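Local atomic coordinates of surface protein R28 (Streptococcus pyogenes, PDB entry 6S5Z), a protein that is anchored to the streptococcal cell wall and displayed on the bacterial surface, where its Rib domain, the part described here, is implicated in infection. Residues K27-N32 with Y42-G47; V62-P67 with D72-K77. All coordinates share one frame; numbering follows the deposited sequence.

Interaction 1. Residues K27-N32 with Y42-G47; sequences KDSIAN and YNWKNG
Lys27 turns CG anti to its own backbone N (chi1 180°) and stays extended beyond it, while Tyr42 folds its ring to the side of its backbone N (chi1 -56°); together these torsions lay the lysine's methylenes over one face of the phenol. The contact belongs to the immunoglobulin-like Rib domain, where the 3-10 turn that ends at Ser29, in the loop after strand 16-19, packs on strand 41-44 at the sheet's edge. It is a CH-pi contact: Lys27 CG sits 3.9 Å from the centroid of the Tyr42 ring, 25° off its normal and displaced toward the CD1 rim. Lysine suits an exposed place here because its aliphatic stem can cover the ring while its ammonium group reaches past it. Ile30, buried, approaches the same ring obliquely, CG1 lying 3.8 Å from Tyr42 CD2; its side chain also touches Val62 and Val74, so a branched apolar residue suits a place packed between turn and sheet. The turn itself is tied by Ile30 N to Lys27 O, 3.2 Å. Farther along, Trp44 swings its six-membered ring back to the turn, its NE1 bonded to Leu24 O. Small Ser29 accommodates that ring, its OG packing 3.5 Å from Trp44 CH2.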
ATOM      1  N   LYS A  27       4.899   1.409   0.603  1.00  9.43           N
ATOM      2  CA  LYS A  27       4.749   1.482   2.050  1.00  7.44           C
ATOM      3  C   LYS A  27       4.172   2.820   2.478  1.00 11.21           C
ATOM      4  O   LYS A  27       3.553   2.921   3.549  1.00 12.18           O
ATOM      5  CB  LYS A  27       6.104   1.258   2.721  1.00  9.68           C
ATOM      6  CG  LYS A  27       6.048   1.320   4.227  1.00 13.58           C
ATOM      7  CD  LYS A  27       7.360   0.892   4.835  1.00 17.82           C
ATOM      8  CE  LYS A  27       7.307   0.886   6.350  1.00 20.62           C
ATOM      9  NZ  LYS A  27       8.622   0.414   6.882  1.00 24.63           N
ATOM     10  N   ASP A  28       4.400   3.865   1.685  1.00  7.80           N
ATOM     11  CA  ASP A  28       3.949   5.195   2.067  1.00 10.44           C
ATOM     12  C   ASP A  28       2.447   5.358   1.932  1.00 15.92           C
ATOM     13  O   ASP A  28       1.906   6.369   2.405  1.00 13.49           O
ATOM     14  CB  ASP A  28       4.658   6.261   1.238  1.00  8.69           C
ATOM     15  CG  ASP A  28       6.098   6.462   1.652  1.00 21.26           C
ATOM     16  OD1 ASP A  28       6.440   6.188   2.825  1.00 22.71           O
ATOM     17  OD2 ASP A  28       6.888   6.924   0.813  1.00 21.41           O
ATOM     18  N   SER A  29       1.773   4.405   1.292  1.00 10.06           N
ATOM     19  CA  SER A  29       0.325   4.411   1.152  1.00 11.11           C
ATOM     20  C   SER A  29      -0.373   3.575   2.215  1.00 11.03           C
ATOM     21  O   SER A  29      -1.589   3.364   2.125  1.00 16.52           O
ATOM     22  CB  SER A  29      -0.075   3.925  -0.250  1.00  9.37           C
ATOM     23  OG  SER A  29       0.144   4.951  -1.204  1.00 11.60           O
ATOM     24  N   ILE A  30       0.353   3.102   3.221  1.00 10.32           N
ATOM     25  CA  ILE A  30      -0.241   2.353   4.322  1.00  8.27           C
ATOM     26  C   ILE A  30      -0.180   3.223   5.572  1.00  9.04           C
ATOM     27  O   ILE A  30       0.897   3.694   5.951  1.00 11.53           O
ATOM     28  CB  ILE A  30       0.467   1.008   4.558  1.00 11.76           C
ATOM     29  CG1 ILE A  30       0.367   0.113   3.322  1.00  9.94           C
ATOM     30  CG2 ILE A  30      -0.084   0.324   5.806  1.00 11.67           C
ATOM     31  CD1 ILE A  30      -1.040  -0.225   2.920  1.00 18.42           C
ATOM     32  N   ALA A  31      -1.327   3.402   6.222  1.00  9.84           N
ATOM     33  CA  ALA A  31      -1.439   4.392   7.289  1.00 18.57           C
ATOM     34  C   ALA A  31      -0.814   3.909   8.589  1.00 13.92           C
ATOM     35  O   ALA A  31      -0.352   4.730   9.391  1.00 13.68           O
ATOM     36  CB  ALA A  31      -2.914   4.761   7.538  1.00 15.52           C
ATOM     37  N   ASN A  32      -0.779   2.602   8.823  1.00 10.67           N
ATOM     38  CA  ASN A  32      -0.474   2.109  10.158  1.00 11.17           C
ATOM     39  C   ASN A  32       0.609   1.040  10.117  1.00 10.39           C
ATOM     40  O   ASN A  32       0.473  -0.024  10.729  1.00 13.01           O
ATOM     41  CB  ASN A  32      -1.759   1.598  10.805  1.00 11.85           C
ATOM     42  CG  ASN A  32      -2.331   0.401  10.073  1.00 19.99           C
ATOM     43  OD1 ASN A  32      -2.091   0.232   8.873  1.00 12.60           O
ATOM     44  ND2 ASN A  32      -3.075  -0.447  10.790  1.00 19.26           N
ATOM     45  N   TYR A  42       6.524  -4.070   1.570  1.00  8.26           N
ATOM     46  CA  TYR A  42       5.404  -3.445   0.870  1.00  8.37           C
ATOM     47  C   TYR A  42       5.785  -3.254  -0.586  1.00  8.80           C
ATOM     48  O   TYR A  42       6.891  -2.789  -0.881  1.00 12.60           O
ATOM     49  CB  TYR A  42       5.057  -2.089   1.499  1.00 15.39           C
ATOM     50  CG  TYR A  42       4.743  -2.170   2.985  1.00 11.63           C
ATOM     51  CD1 TYR A  42       5.763  -2.220   3.947  1.00 12.58           C
ATOM     52  CD2 TYR A  42       3.429  -2.216   3.433  1.00  7.73           C
ATOM     53  CE1 TYR A  42       5.460  -2.301   5.313  1.00 10.07           C
ATOM     54  CE2 TYR A  42       3.131  -2.296   4.777  1.00 13.03           C
ATOM     55  CZ  TYR A  42       4.139  -2.332   5.712  1.00 10.54           C
ATOM     56  OH  TYR A  42       3.793  -2.408   7.049  1.00 15.47           O
ATOM     57  N   ASN A  43       4.871  -3.600  -1.491  1.00 11.97           N
ATOM     58  CA  ASN A  43       5.111  -3.378  -2.910  1.00 14.28           C
ATOM     59  C   ASN A  43       3.775  -3.144  -3.582  1.00 14.58           C
ATOM     60  O   ASN A  43       2.729  -3.531  -3.063  1.00 11.14           O
ATOM     61  CB  ASN A  43       5.825  -4.556  -3.572  1.00 14.83           C
ATOM     62  CG  ASN A  43       5.012  -5.830  -3.521  1.00 17.94           C
ATOM     63  OD1 ASN A  43       5.106  -6.588  -2.563  1.00 16.94           O
ATOM     64  ND2 ASN A  43       4.199  -6.072  -4.555  1.00 17.12           N
ATOM     65  N   TRP A  44       3.824  -2.508  -4.746  1.00 11.75           N
ATOM     66  CA  TRP A  44       2.617  -2.347  -5.539  1.00  9.79           C
ATOM     67  C   TRP A  44       2.241  -3.663  -6.196  1.00 10.82           C
ATOM     68  O   TRP A  44       3.088  -4.353  -6.772  1.00 10.88           O
ATOM     69  CB  TRP A  44       2.809  -1.265  -6.613  1.00 14.68           C
ATOM     70  CG  TRP A  44       2.999   0.097  -6.045  1.00  7.56           C
ATOM     71  CD1 TRP A  44       4.147   0.831  -6.019  1.00  7.38           C
ATOM     72  CD2 TRP A  44       2.003   0.884  -5.378  1.00  9.28           C
ATOM     73  NE1 TRP A  44       3.925   2.034  -5.381  1.00 10.18           N
ATOM     74  CE2 TRP A  44       2.617   2.088  -4.982  1.00 12.60           C
ATOM     75  CE3 TRP A  44       0.649   0.682  -5.082  1.00 13.49           C
ATOM     76  CZ2 TRP A  44       1.924   3.091  -4.301  1.00 11.60           C
ATOM     77  CZ3 TRP A  44      -0.035   1.674  -4.418  1.00  9.64           C
ATOM     78  CH2 TRP A  44       0.602   2.863  -4.028  1.00 11.42           C
ATOM     79  N   LYS A  45       0.955  -3.997  -6.134  1.00 12.51           N
ATOM     80  CA  LYS A  45       0.467  -5.130  -6.906  1.00 11.70           C
ATOM     81  C   LYS A  45       0.736  -4.899  -8.387  1.00 10.00           C
ATOM     82  O   LYS A  45       0.589  -3.788  -8.891  1.00 14.88           O
ATOM     83  CB  LYS A  45      -1.036  -5.324  -6.688  1.00 10.11           C
ATOM     84  CG  LYS A  45      -1.637  -6.502  -7.452  1.00 16.57           C
ATOM     85  CD  LYS A  45      -3.074  -6.730  -7.014  1.00 19.52           C
ATOM     86  CE  LYS A  45      -3.103  -7.273  -5.615  1.00 25.73           C
ATOM     87  NZ  LYS A  45      -2.584  -8.639  -5.573  1.00 24.09           N
ATOM     88  N   ASN A  46       1.144  -5.954  -9.076  1.00 11.29           N
ATOM     89  CA  ASN A  46       1.339  -5.875 -10.521  1.00 10.98           C
ATOM     90  C   ASN A  46       0.089  -5.319 -11.183  1.00 14.39           C
ATOM     91  O   ASN A  46      -1.015  -5.820 -10.956  1.00 13.49           O
ATOM     92  CB  ASN A  46       1.652  -7.260 -11.074  1.00 16.76           C
ATOM     93  CG  ASN A  46       3.024  -7.745 -10.679  1.00 13.25           C
ATOM     94  OD1 ASN A  46       3.872  -6.962 -10.276  1.00 15.78           O
ATOM     95  ND2 ASN A  46       3.238  -9.054 -10.762  1.00 21.16           N
ATOM     96  N   GLY A  47       0.266  -4.283 -11.998  1.00 10.80           N
ATOM     97  CA  GLY A  47      -0.849  -3.694 -12.694  1.00 13.16           C
ATOM     98  C   GLY A  47      -1.637  -2.700 -11.882  1.00 17.07           C
ATOM     99  O   GLY A  47      -2.610  -2.132 -12.398  1.00 18.10           O
TER

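Interaction 2. Residues V62-P67 with D72-K77; sequences VEVHYP and DDVNVK. With NA (sodium ion), chain C.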
ATOM      1  N   VAL A  62      -1.781  -2.044  -2.662  1.00 11.93           N
ATOM      2  CA  VAL A  62      -0.552  -2.369  -1.962  1.00 13.85           C
ATOM      3  C   VAL A  62      -0.638  -3.814  -1.503  1.00 15.70           C
ATOM      4  O   VAL A  62      -1.660  -4.235  -0.939  1.00 15.43           O
ATOM      5  CB  VAL A  62      -0.335  -1.426  -0.770  1.00 12.62           C
ATOM      6  CG1 VAL A  62       0.913  -1.843   0.043  1.00  8.30           C
ATOM      7  CG2 VAL A  62      -0.221   0.007  -1.248  1.00 12.68           C
ATOM      8  N   GLU A  63       0.416  -4.581  -1.770  1.00 13.31           N
ATOM      9  CA  GLU A  63       0.588  -5.886  -1.157  1.00 14.04           C
ATOM     10  C   GLU A  63       1.445  -5.739   0.093  1.00 15.57           C
ATOM     11  O   GLU A  63       2.567  -5.221   0.023  1.00 11.09           O
ATOM     12  CB  GLU A  63       1.258  -6.867  -2.110  1.00 12.00           C
ATOM     13  CG  GLU A  63       0.504  -7.086  -3.382  1.00 15.56           C
ATOM     14  CD  GLU A  63       1.246  -8.052  -4.304  1.00 18.12           C
ATOM     15  OE1 GLU A  63       2.414  -8.408  -4.010  1.00 14.80           O
ATOM     16  OE2 GLU A  63       0.650  -8.453  -5.318  1.00 15.29           O
ATOM     17  N   VAL A  64       0.930  -6.212   1.221  1.00  9.23           N
ATOM     18  CA  VAL A  64       1.681  -6.245   2.475  1.00  9.13           C
ATOM     19  C   VAL A  64       2.142  -7.682   2.693  1.00 12.09           C
ATOM     20  O   VAL A  64       1.318  -8.582   2.877  1.00 13.74           O
ATOM     21  CB  VAL A  64       0.840  -5.736   3.656  1.00  8.93           C
ATOM     22  CG1 VAL A  64       1.670  -5.699   4.932  1.00 14.45           C
ATOM     23  CG2 VAL A  64       0.361  -4.363   3.360  1.00 10.89           C
ATOM     24  N   HIS A  65       3.454  -7.914   2.643  1.00 10.08           N
ATOM     25  CA  HIS A  65       4.022  -9.261   2.743  1.00 11.60           C
ATOM     26  C   HIS A  65       4.498  -9.476   4.174  1.00 16.16           C
ATOM     27  O   HIS A  65       5.464  -8.851   4.607  1.00 13.33           O
ATOM     28  CB  HIS A  65       5.184  -9.441   1.764  1.00 14.69           C
ATOM     29  CG  HIS A  65       4.764  -9.526   0.328  1.00 18.19           C
ATOM     30  ND1 HIS A  65       4.725 -10.716  -0.366  1.00 17.39           N
ATOM     31  CD2 HIS A  65       4.339  -8.573  -0.533  1.00 17.90           C
ATOM     32  CE1 HIS A  65       4.303 -10.490  -1.599  1.00 17.79           C
ATOM     33  NE2 HIS A  65       4.067  -9.197  -1.727  1.00 17.18           N
ATOM     34  N   TYR A  66       3.873 -10.398   4.872  1.00 13.49           N
ATOM     35  CA  TYR A  66       4.167 -10.612   6.277  1.00 12.09           C
ATOM     36  C   TYR A  66       5.276 -11.636   6.435  1.00 17.72           C
ATOM     37  O   TYR A  66       5.576 -12.391   5.502  1.00 18.06           O
ATOM     38  CB  TYR A  66       2.919 -11.089   7.000  1.00 17.64           C
ATOM     39  CG  TYR A  66       1.810 -10.091   7.006  1.00 13.53           C
ATOM     40  CD1 TYR A  66       1.911  -8.935   7.751  1.00 10.92           C
ATOM     41  CD2 TYR A  66       0.642 -10.312   6.280  1.00 15.33           C
ATOM     42  CE1 TYR A  66       0.895  -8.020   7.773  1.00 19.86           C
ATOM     43  CE2 TYR A  66      -0.385  -9.400   6.304  1.00 16.60           C
ATOM     44  CZ  TYR A  66      -0.248  -8.255   7.046  1.00 15.87           C
ATOM     45  OH  TYR A  66      -1.263  -7.339   7.073  1.00 21.17           O
ATOM     46  N   PRO A  67       5.915 -11.684   7.606  1.00 15.92           N
ATOM     47  CA  PRO A  67       7.020 -12.638   7.794  1.00 21.58           C
ATOM     48  C   PRO A  67       6.637 -14.097   7.652  1.00 23.73           C
ATOM     49  O   PRO A  67       7.510 -14.905   7.322  1.00 27.12           O
ATOM     50  CB  PRO A  67       7.505 -12.342   9.224  1.00 17.66           C
ATOM     51  CG  PRO A  67       7.093 -10.926   9.466  1.00 19.01           C
ATOM     52  CD  PRO A  67       5.762 -10.786   8.766  1.00 12.61           C
ATOM     53  N   ASP A  72      -1.465  -9.473   2.536  1.00 17.06           N
ATOM     54  CA  ASP A  72      -2.698  -8.701   2.523  1.00 18.30           C
ATOM     55  C   ASP A  72      -2.666  -7.765   1.327  1.00 16.24           C
ATOM     56  O   ASP A  72      -1.618  -7.199   1.008  1.00 19.50           O
ATOM     57  CB  ASP A  72      -2.862  -7.871   3.809  1.00 16.03           C
ATOM     58  CG  ASP A  72      -3.752  -8.531   4.840  1.00 21.92           C
ATOM     59  OD1 ASP A  72      -4.732  -9.201   4.438  1.00 23.27           O
ATOM     60  OD2 ASP A  72      -3.507  -8.329   6.061  1.00 20.56           O
ATOM     61  N   ASP A  73      -3.803  -7.639   0.643  1.00 14.96           N
ATOM     62  CA  ASP A  73      -3.994  -6.641  -0.402  1.00 11.90           C
ATOM     63  C   ASP A  73      -4.758  -5.451   0.176  1.00 15.18           C
ATOM     64  O   ASP A  73      -5.778  -5.631   0.848  1.00 18.41           O
ATOM     65  CB  ASP A  73      -4.761  -7.223  -1.589  1.00 19.98           C
ATOM     66  CG  ASP A  73      -3.947  -8.226  -2.376  1.00 21.41           C
ATOM     67  OD1 ASP A  73      -2.701  -8.217  -2.279  1.00 24.37           O
ATOM     68  OD2 ASP A  73      -4.559  -9.035  -3.103  1.00 27.96           O
ATOM     69  N   VAL A  74      -4.271  -4.245  -0.089  1.00 11.83           N
ATOM     70  CA  VAL A  74      -4.859  -3.032   0.465  1.00 15.86           C
ATOM     71  C   VAL A  74      -5.140  -2.055  -0.667  1.00 14.99           C
ATOM     72  O   VAL A  74      -4.209  -1.594  -1.333  1.00  9.40           O
ATOM     73  CB  VAL A  74      -3.946  -2.389   1.523  1.00 14.39           C
ATOM     74  CG1 VAL A  74      -4.604  -1.136   2.049  1.00 13.96           C
ATOM     75  CG2 VAL A  74      -3.662  -3.378   2.655  1.00 16.74           C
ATOM     76  N   ASN A  75      -6.419  -1.745  -0.885  1.00 15.66           N
ATOM     77  CA  ASN A  75      -6.807  -0.743  -1.868  1.00 14.10           C
ATOM     78  C   ASN A  75      -6.506   0.655  -1.347  1.00 13.88           C
ATOM     79  O   ASN A  75      -6.877   1.001  -0.220  1.00 12.90           O
ATOM     80  CB  ASN A  75      -8.298  -0.864  -2.192  1.00 13.32           C
ATOM     81  CG  ASN A  75      -8.640  -2.187  -2.836  1.00 19.50           C
ATOM     82  OD1 ASN A  75      -7.825  -2.769  -3.555  1.00 21.52           O
ATOM     83  ND2 ASN A  75      -9.835  -2.687  -2.558  1.00 26.71           N
ATOM     84  N   VAL A  76      -5.855   1.465  -2.176  1.00 10.01           N
ATOM     85  CA  VAL A  76      -5.433   2.811  -1.795  1.00  9.43           C
ATOM     86  C   VAL A  76      -5.808   3.796  -2.889  1.00 10.16           C
ATOM     87  O   VAL A  76      -6.125   3.428  -4.018  1.00 16.45           O
ATOM     88  CB  VAL A  76      -3.923   2.910  -1.503  1.00  9.57           C
ATOM     89  CG1 VAL A  76      -3.474   1.884  -0.472  1.00 12.35           C
ATOM     90  CG2 VAL A  76      -3.129   2.738  -2.815  1.00  9.22           C
ATOM     91  N   LYS A  77      -5.754   5.067  -2.528  1.00 12.78           N
ATOM     92  CA  LYS A  77      -6.105   6.148  -3.425  1.00 18.61           C
ATOM     93  C   LYS A  77      -4.992   7.177  -3.391  1.00 18.86           C
ATOM     94  O   LYS A  77      -4.425   7.459  -2.329  1.00 20.43           O
ATOM     95  CB  LYS A  77      -7.458   6.759  -3.038  1.00 17.92           C
ATOM     96  CG  LYS A  77      -8.576   5.730  -3.170  1.00 22.91           C
ATOM     97  CD  LYS A  77      -9.983   6.303  -3.055  1.00 33.73           C
ATOM     98  CE  LYS A  77     -10.999   5.277  -3.572  1.00 40.94           C
ATOM     99  NZ  LYS A  77     -12.340   5.852  -3.874  1.00 45.78           N
TER
HETATM  100 NA    NA C 401      -5.581  -8.617   7.457  1.00 19.73          NA
HETATM  101  O   HOH W   1      -6.967  -9.996   5.572  1.00 39.82           O
HETATM  102  O   HOH W   2      -7.383  -7.923   9.256  1.00 29.09           O
HETATM  103  O   HOH W   3      -6.738  -6.622   6.179  1.00 46.20           O
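The ring of Tyr66 meets Asp72 at its edge, near the ring plane, and the carboxylate is turned 81° to it. The two residues stand close to the turn of an antiparallel beta hairpin, strands 56-65 and 71-81 of the immunoglobulin-like Rib domain. The phenol OH donates to the anti lone pair of Asp72 OD2 at 2.7 Å, and that oxygen also binds the sodium ion at 2.5 Å. Two partners thus hold OD2, while OD1 accepts a bond of 2.6 Å from water 1, itself a sodium ligand. Aspartate suits this place because a short, anionic side chain can serve the cation and tyrosine together; the backbone carbonyls of Lys6 and Tyr9 and waters 2 and 3 complete the site. Val62 with Val74 and Val64 with Asp72 are hydrogen-bonded pairs, the bond from Val64 N to Asp72 O being nearly straight (173°). Glu63 and Asp73 form the non-hydrogen-bonded pair between them, and their carboxylates, side by side on the face opposite Val62, Val64 and Asp72, share Lys45, which would offset the like charges. Val62, Val64 and Val74 share their face with Asp72; beta-branched valines suit extended strands and pack there, with Val62 CG2 3.8 Å from Val76 CG1.

How the interactions relate
Interactions 1 and 2 meet on one sheet, their centres about 6 Å apart, because strand 41-44 lies beside strand 56-65. Asn43 O and Glu63 N, 2.9 Å apart, make a probable backbone hydrogen bond between those strands. On the sheet face of Glu63 and Asp73, Lys45 NZ reaches Asp73 OD2 at 3.2 Å in a salt bridge that spans strand 56-65. The opposite face is partly covered by residues 27-32: Ser29 O packs 3.5 Å from Val76 CG1, and Ile30 touches Val62 and Val74, so the turn of interaction 1 covers valines of the hairpin. The sodium ion belongs to interaction 2 directly, whereas the side chain of Ile30 in interaction 1 remains about 11 Å from it.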